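Long-range contacts in DynE8 (Micromonospora chersina, PDB 4AMO), which probably selects an acyl unit, most likely malonyl, and transfers it to the carrier domain of an iterative polyketide synthase in enediyne (dynemicin) biosynthesis: residues G174-S179 / A309-G314; S216-L221 / L274-A279; V249-R254 / F280-M285. All coordinates share one frame; numbering follows the deposited sequence.

Interaction 1 of 3, residues G174-S179 / A309-G314; sequences GALGHS and ASTVTG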
loop_
_atom_site.group_PDB
_atom_site.type_symbol
_atom_site.label_atom_id
_atom_site.label_comp_id
_atom_site.label_asym_id
_atom_site.label_seq_id
_atom_site.Cartn_x
_atom_site.Cartn_y
_atom_site.Cartn_z
ATOM N N GLY A 174 -1.895 -2.312 -12.153
ATOM C CA GLY A 174 -1.436 -0.924 -12.119
ATOM C C GLY A 174 -1.052 -0.552 -10.666
ATOM O O GLY A 174 -1.252 -1.367 -9.752
ATOM N N ALA A 175 -0.499 0.656 -10.454
ATOM C CA ALA A 175 -0.020 1.022 -9.126
ATOM C C ALA A 175 -0.365 2.463 -8.906
ATOM O O ALA A 175 -0.623 3.219 -9.866
ATOM C CB ALA A 175 1.514 0.829 -9.014
ATOM N N LEU A 176 -0.384 2.831 -7.632
ATOM C CA LEU A 176 -0.550 4.199 -7.169
ATOM C C LEU A 176 0.478 4.383 -6.022
ATOM O O LEU A 176 0.616 3.500 -5.191
ATOM C CB LEU A 176 -1.963 4.251 -6.594
ATOM C CG LEU A 176 -2.620 5.248 -5.707
ATOM C CD1 LEU A 176 -4.120 4.882 -5.759
ATOM C CD2 LEU A 176 -2.027 5.181 -4.300
ATOM N N GLY A 177 1.130 5.540 -5.956
ATOM C CA GLY A 177 2.032 5.886 -4.864
ATOM C C GLY A 177 1.543 7.226 -4.242
ATOM O O GLY A 177 1.212 8.118 -4.962
ATOM N N HIS A 178 1.503 7.260 -2.939
ATOM C CA HIS A 178 0.916 8.352 -2.183
ATOM C C HIS A 178 2.080 9.340 -1.980
ATOM O O HIS A 178 3.056 9.040 -1.319
ATOM C CB HIS A 178 0.433 7.796 -0.846
ATOM C CG HIS A 178 -0.351 8.764 -0.004
ATOM N ND1 HIS A 178 0.238 9.740 0.798
ATOM C CD2 HIS A 178 -1.695 8.907 0.144
ATOM C CE1 HIS A 178 -0.716 10.422 1.413
ATOM N NE2 HIS A 178 -1.899 9.957 1.020
ATOM N N SER A 179 2.253 10.417 -2.358
ATOM C CA SER A 179 3.372 11.354 -2.146
ATOM C C SER A 179 4.753 10.739 -2.545
ATOM O O SER A 179 4.950 10.348 -3.675
ATOM C CB SER A 179 3.317 11.919 -0.701
ATOM O OG SER A 179 4.039 11.130 0.222
ATOM N N ALA A 309 -1.522 5.354 -11.578
ATOM C CA ALA A 309 -2.496 6.363 -11.265
ATOM C C ALA A 309 -1.827 7.415 -10.363
ATOM O O ALA A 309 -1.437 7.102 -9.229
ATOM C CB ALA A 309 -3.727 5.689 -10.535
ATOM N N SER A 310 -1.646 8.635 -10.880
ATOM C CA SER A 310 -0.848 9.631 -10.180
ATOM C C SER A 310 -1.635 10.318 -9.075
ATOM O O SER A 310 -2.813 10.732 -9.269
ATOM C CB SER A 310 -0.396 10.680 -11.194
ATOM O OG SER A 310 0.417 11.657 -10.588
ATOM N N THR A 311 -1.007 10.459 -7.917
ATOM C CA THR A 311 -1.619 11.274 -6.884
ATOM C C THR A 311 -1.141 12.725 -7.002
ATOM O O THR A 311 -1.467 13.536 -6.156
ATOM C CB THR A 311 -1.301 10.743 -5.491
ATOM O OG1 THR A 311 0.123 10.772 -5.283
ATOM C CG2 THR A 311 -1.892 9.308 -5.312
ATOM N N VAL A 312 -0.384 13.027 -8.046
ATOM C CA VAL A 312 -0.105 14.435 -8.378
ATOM C C VAL A 312 -1.153 14.999 -9.329
ATOM O O VAL A 312 -1.680 16.077 -9.063
ATOM C CB VAL A 312 1.306 14.643 -9.005
ATOM C CG1 VAL A 312 1.561 16.224 -9.194
ATOM C CG2 VAL A 312 2.356 13.997 -8.153
ATOM N N THR A 313 -1.500 14.255 -10.391
ATOM C CA THR A 313 -2.511 14.685 -11.349
ATOM C C THR A 313 -3.910 14.163 -11.086
ATOM O O THR A 313 -4.898 14.735 -11.535
ATOM C CB THR A 313 -2.124 14.260 -12.780
ATOM O OG1 THR A 313 -2.155 12.852 -12.864
ATOM C CG2 THR A 313 -0.732 14.716 -13.150
ATOM N N GLY A 314 -4.011 13.094 -10.313
ATOM C CA GLY A 314 -5.289 12.436 -10.092
ATOM C C GLY A 314 -5.815 11.737 -11.352
ATOM O O GLY A 314 -7.040 11.611 -11.534
HETATM O O HOH W 1 0.975 7.333 -8.039
#
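Leu176 lies against the methyl of Thr311, the two side chains crossing at about a right angle with CG of Leu176 4.1 Å from CG2 of Thr311. Phe336, Ala339 and Leu340 of helix 336-342 pack on the same leucine, a setting that suits a branched apolar residue. With chi1 at 61°, Thr311 places its hydroxyl between its own N and carbonyl carbon and its methyl beside N, and both branches then reach the Gly177 carbonyl. OG1 of Thr311 lies 2.9 Å from O of Gly177 and can donate to it, although another acceptor competes for that proton. A valine here would probably leave the Gly177 carbonyl without this hydroxyl partner and weaken the hold on the turn that follows the strand.

The contact lies at the edge of the parallel sheet, where the short strand 308-309 flanks strand 174-177. The Gly177-His178-Ser179 sequence fits the nucleophile elbow of acyltransferases, in which the serine probably attacks the substrate. Its strained backbone, with phi 54° and psi -120° at Ser179, matches the sharp turn of such an elbow.

At the start of the pairing, N of Ala309 donates to O of Ala175 over 2.9 Å. Farther on the backbones part, and a water fills in: it accepts from N of Gly177 at 2.8 Å and can donate to O of Ala309 at 2.7 Å. The following loop is shaped by Ser310, whose OG accepts from N of Val312 at 3.0 Å, an ST turn, and also from N of Thr313. Glu182 grips both Ser310 OG and Thr311 N, tying this loop to helix 181-188 just beyond the elbow.

Interaction 2 of 3, residues S216-L221 / L274-A279; sequences SGMLSL and LAVSHA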
loop_
_atom_site.group_PDB
_atom_site.type_symbol
_atom_site.label_atom_id
_atom_site.label_comp_id
_atom_site.label_asym_id
_atom_site.label_seq_id
_atom_site.Cartn_x
_atom_site.Cartn_y
_atom_site.Cartn_z
ATOM N N SER A 216 5.424 25.789 10.841
ATOM C CA SER A 216 4.331 25.353 9.946
ATOM C C SER A 216 3.998 23.884 10.211
ATOM O O SER A 216 4.715 23.206 10.949
ATOM C CB SER A 216 4.767 25.583 8.496
ATOM O OG SER A 216 5.847 24.761 8.061
ATOM N N GLY A 217 2.882 23.381 9.695
ATOM C CA GLY A 217 2.550 21.982 10.060
ATOM C C GLY A 217 1.341 21.547 9.286
ATOM O O GLY A 217 1.054 22.099 8.221
ATOM N N MET A 218 0.654 20.552 9.808
ATOM C CA MET A 218 -0.472 19.997 9.069
ATOM C C MET A 218 -1.532 19.633 10.056
ATOM O O MET A 218 -1.225 19.369 11.246
ATOM C CB MET A 218 -0.030 18.713 8.324
ATOM C CG MET A 218 0.952 19.011 7.212
ATOM S SD MET A 218 1.699 17.567 6.451
ATOM C CE MET A 218 0.652 17.508 5.034
ATOM N N LEU A 219 -2.784 19.624 9.595
ATOM C CA LEU A 219 -3.908 19.427 10.473
ATOM C C LEU A 219 -4.896 18.489 9.761
ATOM O O LEU A 219 -5.300 18.752 8.587
ATOM C CB LEU A 219 -4.572 20.788 10.727
ATOM C CG LEU A 219 -5.788 20.781 11.647
ATOM C CD1 LEU A 219 -5.341 20.356 13.119
ATOM C CD2 LEU A 219 -6.413 22.217 11.673
ATOM N N SER A 220 -5.236 17.386 10.397
ATOM C CA SER A 220 -6.042 16.375 9.701
ATOM C C SER A 220 -7.524 16.548 10.059
ATOM O O SER A 220 -7.858 16.727 11.262
ATOM C CB SER A 220 -5.499 15.002 10.061
ATOM O OG SER A 220 -6.348 14.005 9.492
ATOM N N LEU A 221 -8.427 16.543 9.086
ATOM C CA LEU A 221 -9.810 16.864 9.353
ATOM C C LEU A 221 -10.630 15.638 8.956
ATOM O O LEU A 221 -10.426 15.011 7.861
ATOM C CB LEU A 221 -10.302 18.036 8.484
ATOM C CG LEU A 221 -9.486 19.326 8.596
ATOM C CD1 LEU A 221 -10.003 20.300 7.513
ATOM C CD2 LEU A 221 -9.801 19.844 10.006
ATOM N N LEU A 274 -1.116 17.022 13.263
ATOM C CA LEU A 274 -0.148 15.973 12.962
ATOM C C LEU A 274 1.242 16.290 13.561
ATOM O O LEU A 274 1.613 17.462 13.698
ATOM C CB LEU A 274 -0.053 15.730 11.476
ATOM C CG LEU A 274 -1.414 15.395 10.861
ATOM C CD1 LEU A 274 -1.268 15.136 9.401
ATOM C CD2 LEU A 274 -2.027 14.156 11.579
ATOM N N ALA A 275 2.018 15.274 13.951
ATOM C CA ALA A 275 3.319 15.632 14.528
ATOM C C ALA A 275 4.301 15.658 13.353
ATOM O O ALA A 275 5.002 14.683 13.032
ATOM C CB ALA A 275 3.728 14.703 15.666
ATOM N N VAL A 276 4.268 16.769 12.638
ATOM C CA VAL A 276 5.277 17.074 11.608
ATOM C C VAL A 276 5.682 18.496 11.830
ATOM O O VAL A 276 4.921 19.313 12.370
ATOM C CB VAL A 276 4.780 16.951 10.105
ATOM C CG1 VAL A 276 4.688 15.511 9.640
ATOM C CG2 VAL A 276 3.462 17.666 9.920
ATOM N N SER A 277 6.854 18.818 11.330
ATOM C CA SER A 277 7.437 20.159 11.509
ATOM C C SER A 277 7.348 21.021 10.251
ATOM O O SER A 277 7.884 22.146 10.204
ATOM C CB SER A 277 8.927 19.966 11.901
ATOM O OG SER A 277 9.373 21.060 12.693
ATOM N N HIS A 278 6.704 20.506 9.207
ATOM C CA HIS A 278 6.674 21.231 7.926
ATOM C C HIS A 278 5.235 21.194 7.403
ATOM O O HIS A 278 4.555 20.165 7.520
ATOM C CB HIS A 278 7.511 20.546 6.832
ATOM C CG HIS A 278 8.987 20.504 7.090
ATOM N ND1 HIS A 278 9.554 19.708 8.065
ATOM C CD2 HIS A 278 10.014 21.128 6.466
ATOM C CE1 HIS A 278 10.869 19.843 8.030
ATOM N NE2 HIS A 278 11.171 20.710 7.079
ATOM N N ALA A 279 4.822 22.263 6.769
ATOM C CA ALA A 279 3.597 22.195 5.973
ATOM C C ALA A 279 3.878 21.528 4.621
ATOM O O ALA A 279 3.896 22.175 3.548
ATOM C CB ALA A 279 2.974 23.620 5.802
HETATM O O HOH W 2 7.641 24.195 12.005
HETATM O O HOH W 3 1.737 19.906 12.386
#
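Met218 and Leu274 meet where the chain peels away from edge strand 271-273 of the small, ferredoxin-like subdomain, leaving strand 216-221 bordered by an irregular loop. Direct hydrogen bonds hold the two ends. N of Leu274 donates to O of Met218 over 3.1 Å, almost straight at N-H (173°). At the other end a side chain replaces a backbone carbonyl: OG of Ser216 accepts from N of Ala279 at 3.0 Å. A chi1 of 67° turns that hydroxyl toward the loop, and Thr212 is its second hydrogen-bond partner; the small polar serine thus joins two pieces of chain.

Two waters add bridges. One, beside the Ser216 end, accepts from N of Ser216 and donates to O of Ser277; the other, between the two direct bonds, accepts from N of Met218 and can donate to O of Leu274, though other acceptors lie within its reach. The loop bows outward here in an inverse gamma turn centred on Ala275, closed by a weak bond from N of Val276 to O of Leu274.

Apolar contacts lie beside the polar ones. Met218 CB is 3.9 Å from Leu274 CD1, and the other methyl, CD2, lies 3.9 Å from CB of Ser220, so the forked leucine straddles two alternate positions of the strand. Met218, its CG beside the backbone N and its chain extended at chi2, brings its SD to 3.9 Å from CG2 of Val276. The small Ala279 comes close to the strand backbone: its CA makes a CA-H...O contact of 3.4 Å with O of Gly217, the angle at hydrogen being 135°.

Interaction 3 of 3, residues V249-R254 / F280-M285; sequences VVAGTR and FHSPLM
Strand 247-253 of the ferredoxin-like subdomain is flanked near its end by the loop carrying the His278-Ala279-Phe280-His281 sequence, and Ala251 meets that loop directly. CB of Ala251 is 3.5 Å from O of Phe280 and 4.0 Å from CB of Ser282; a methyl is small enough to let the loop backbone come this near. The sequence matches the HAFH motif of malonyl-specific acyltransferases, whose last histidine is probably the catalytic base. In the conformer described, ND1 of His281 is hydrogen-bonded to O of Gly332, away from the strand.

Beyond Ser282 the chain enters a short 3-10 turn that presents Leu284. One branch does the touching: CD1 of Leu284 lies 3.9 Å from CG2 of Thr253, with the two side chains at about a right angle, and also rests over the Gly252-Thr253 peptide, 4.0 Å from C of Gly252. Thr253 is well suited to its double task, its methyl meeting the leucine while OG1 caps the start of helix 254-267. Ser282 forms an ST turn at the start of the 3-10 segment, its OG accepting from N of Leu284 at 3.1 Å and also bonded to O of Ala279.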
loop_
_atom_site.group_PDB
_atom_site.type_symbol
_atom_site.label_atom_id
_atom_site.label_comp_id
_atom_site.label_asym_id
_atom_site.label_seq_id
_atom_site.Cartn_x
_atom_site.Cartn_y
_atom_site.Cartn_z
ATOM N N VAL A 249 -6.372 16.453 4.801
ATOM C CA VAL A 249 -5.386 17.137 5.643
ATOM C C VAL A 249 -5.098 18.506 5.047
ATOM O O VAL A 249 -4.950 18.584 3.829
ATOM C CB VAL A 249 -4.082 16.305 5.679
ATOM C CG1 VAL A 249 -2.932 16.954 6.555
ATOM C CG2 VAL A 249 -4.384 14.807 6.178
ATOM N N VAL A 250 -4.984 19.546 5.893
ATOM C CA VAL A 250 -4.640 20.899 5.404
ATOM C C VAL A 250 -3.277 21.250 5.958
ATOM O O VAL A 250 -2.846 20.619 6.964
ATOM C CB VAL A 250 -5.698 21.951 5.772
ATOM C CG1 VAL A 250 -7.030 21.580 5.095
ATOM C CG2 VAL A 250 -5.888 22.048 7.297
ATOM N N ALA A 251 -2.621 22.257 5.364
ATOM C CA ALA A 251 -1.253 22.582 5.781
ATOM C C ALA A 251 -1.153 24.090 5.724
ATOM O O ALA A 251 -1.845 24.739 4.956
ATOM C CB ALA A 251 -0.203 21.978 4.798
ATOM N N GLY A 252 -0.288 24.636 6.568
ATOM C CA GLY A 252 -0.077 26.068 6.567
ATOM C C GLY A 252 0.849 26.413 7.702
ATOM O O GLY A 252 1.454 25.520 8.378
ATOM N N THR A 253 1.085 27.720 7.850
ATOM C CA THR A 253 1.839 28.175 9.023
ATOM C C THR A 253 1.019 27.940 10.259
ATOM O O THR A 253 -0.198 27.716 10.169
ATOM C CB THR A 253 2.125 29.703 8.976
ATOM O OG1 THR A 253 0.886 30.418 9.035
ATOM C CG2 THR A 253 2.872 30.093 7.693
ATOM N N ARG A 254 1.663 28.023 11.453
ATOM C CA ARG A 254 0.880 27.838 12.702
ATOM C C ARG A 254 -0.345 28.765 12.877
ATOM O O ARG A 254 -1.452 28.253 13.214
ATOM C CB ARG A 254 1.793 27.707 13.977
ATOM C CG ARG A 254 1.008 27.149 15.262
ATOM C CD ARG A 254 0.402 25.648 15.120
ATOM N NE ARG A 254 -1.096 25.550 15.071
ATOM C CZ ARG A 254 -1.823 24.402 15.079
ATOM N NH1 ARG A 254 -1.224 23.207 15.114
ATOM N NH2 ARG A 254 -3.176 24.427 15.039
ATOM N N PHE A 280 4.066 20.189 4.635
ATOM C CA PHE A 280 4.190 19.474 3.364
ATOM C C PHE A 280 2.951 19.661 2.435
ATOM O O PHE A 280 1.835 19.892 2.890
ATOM C CB PHE A 280 4.374 17.976 3.630
ATOM C CG PHE A 280 5.613 17.655 4.394
ATOM C CD1 PHE A 280 6.896 17.981 3.870
ATOM C CD2 PHE A 280 5.514 17.107 5.669
ATOM C CE1 PHE A 280 8.078 17.666 4.614
ATOM C CE2 PHE A 280 6.653 16.813 6.413
ATOM C CZ PHE A 280 7.948 17.067 5.857
ATOM N N HIS A 281 3.190 19.546 1.135
ATOM C CA HIS A 281 2.155 19.648 0.093
ATOM C C HIS A 281 1.456 20.978 0.180
ATOM O O HIS A 281 0.229 21.085 0.247
ATOM C CB HIS A 281 1.242 18.390 0.047
ATOM C CG HIS A 281 2.003 17.167 -0.366
ATOM N ND1 HIS A 281 2.404 16.936 -1.674
ATOM C CD2 HIS A 281 2.557 16.181 0.377
ATOM C CE1 HIS A 281 3.140 15.840 -1.713
ATOM N NE2 HIS A 281 3.221 15.343 -0.493
ATOM N N SER A 282 2.303 22.032 0.194
ATOM C CA SER A 282 1.738 23.370 0.278
ATOM C C SER A 282 2.796 24.284 -0.348
ATOM O O SER A 282 3.970 23.881 -0.486
ATOM C CB SER A 282 1.502 23.833 1.754
ATOM O OG SER A 282 2.669 24.380 2.329
ATOM N N PRO A 283 2.387 25.481 -0.725
ATOM C CA PRO A 283 3.356 26.472 -1.218
ATOM C C PRO A 283 4.601 26.745 -0.317
ATOM O O PRO A 283 5.581 27.198 -0.855
ATOM C CB PRO A 283 2.489 27.739 -1.358
ATOM C CG PRO A 283 1.132 27.156 -1.740
ATOM C CD PRO A 283 1.008 25.996 -0.734
ATOM N N LEU A 284 4.535 26.497 0.989
ATOM C CA LEU A 284 5.725 26.622 1.882
ATOM C C LEU A 284 6.892 25.697 1.440
ATOM O O LEU A 284 8.044 25.972 1.742
ATOM C CB LEU A 284 5.348 26.412 3.350
ATOM C CG LEU A 284 4.392 27.529 3.795
ATOM C CD1 LEU A 284 3.794 27.262 5.099
ATOM C CD2 LEU A 284 5.034 28.982 3.742
ATOM N N MET A 285 6.598 24.685 0.623
ATOM C CA MET A 285 7.623 23.760 0.089
ATOM C C MET A 285 8.270 24.229 -1.207
ATOM O O MET A 285 9.183 23.583 -1.710
ATOM C CB MET A 285 7.000 22.399 -0.162
ATOM C CG MET A 285 6.689 21.727 1.171
ATOM S SD MET A 285 8.255 21.153 1.941
ATOM C CE MET A 285 7.613 21.959 3.131
#

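From the N terminus, the chain first passes 174-179 in the parallel sheet of the large subdomain, and interaction 1 closes its long loop only when 309-314 returns to that sheet's edge. Both other contacts fall within this span. Interaction 2 opens at 216-221 and interaction 3 at 249-254, before 274-279 closes the former and 280-285 the latter, so these two cross. Their first segments are neighbouring antiparallel strands of the small subdomain, joined by bonds such as Leu219 N to Val250 O; their second segments form one continuous loop. That loop leads back toward interaction 1, where His281 lies against Ser179, so that the two subdomains meet at the probable active site.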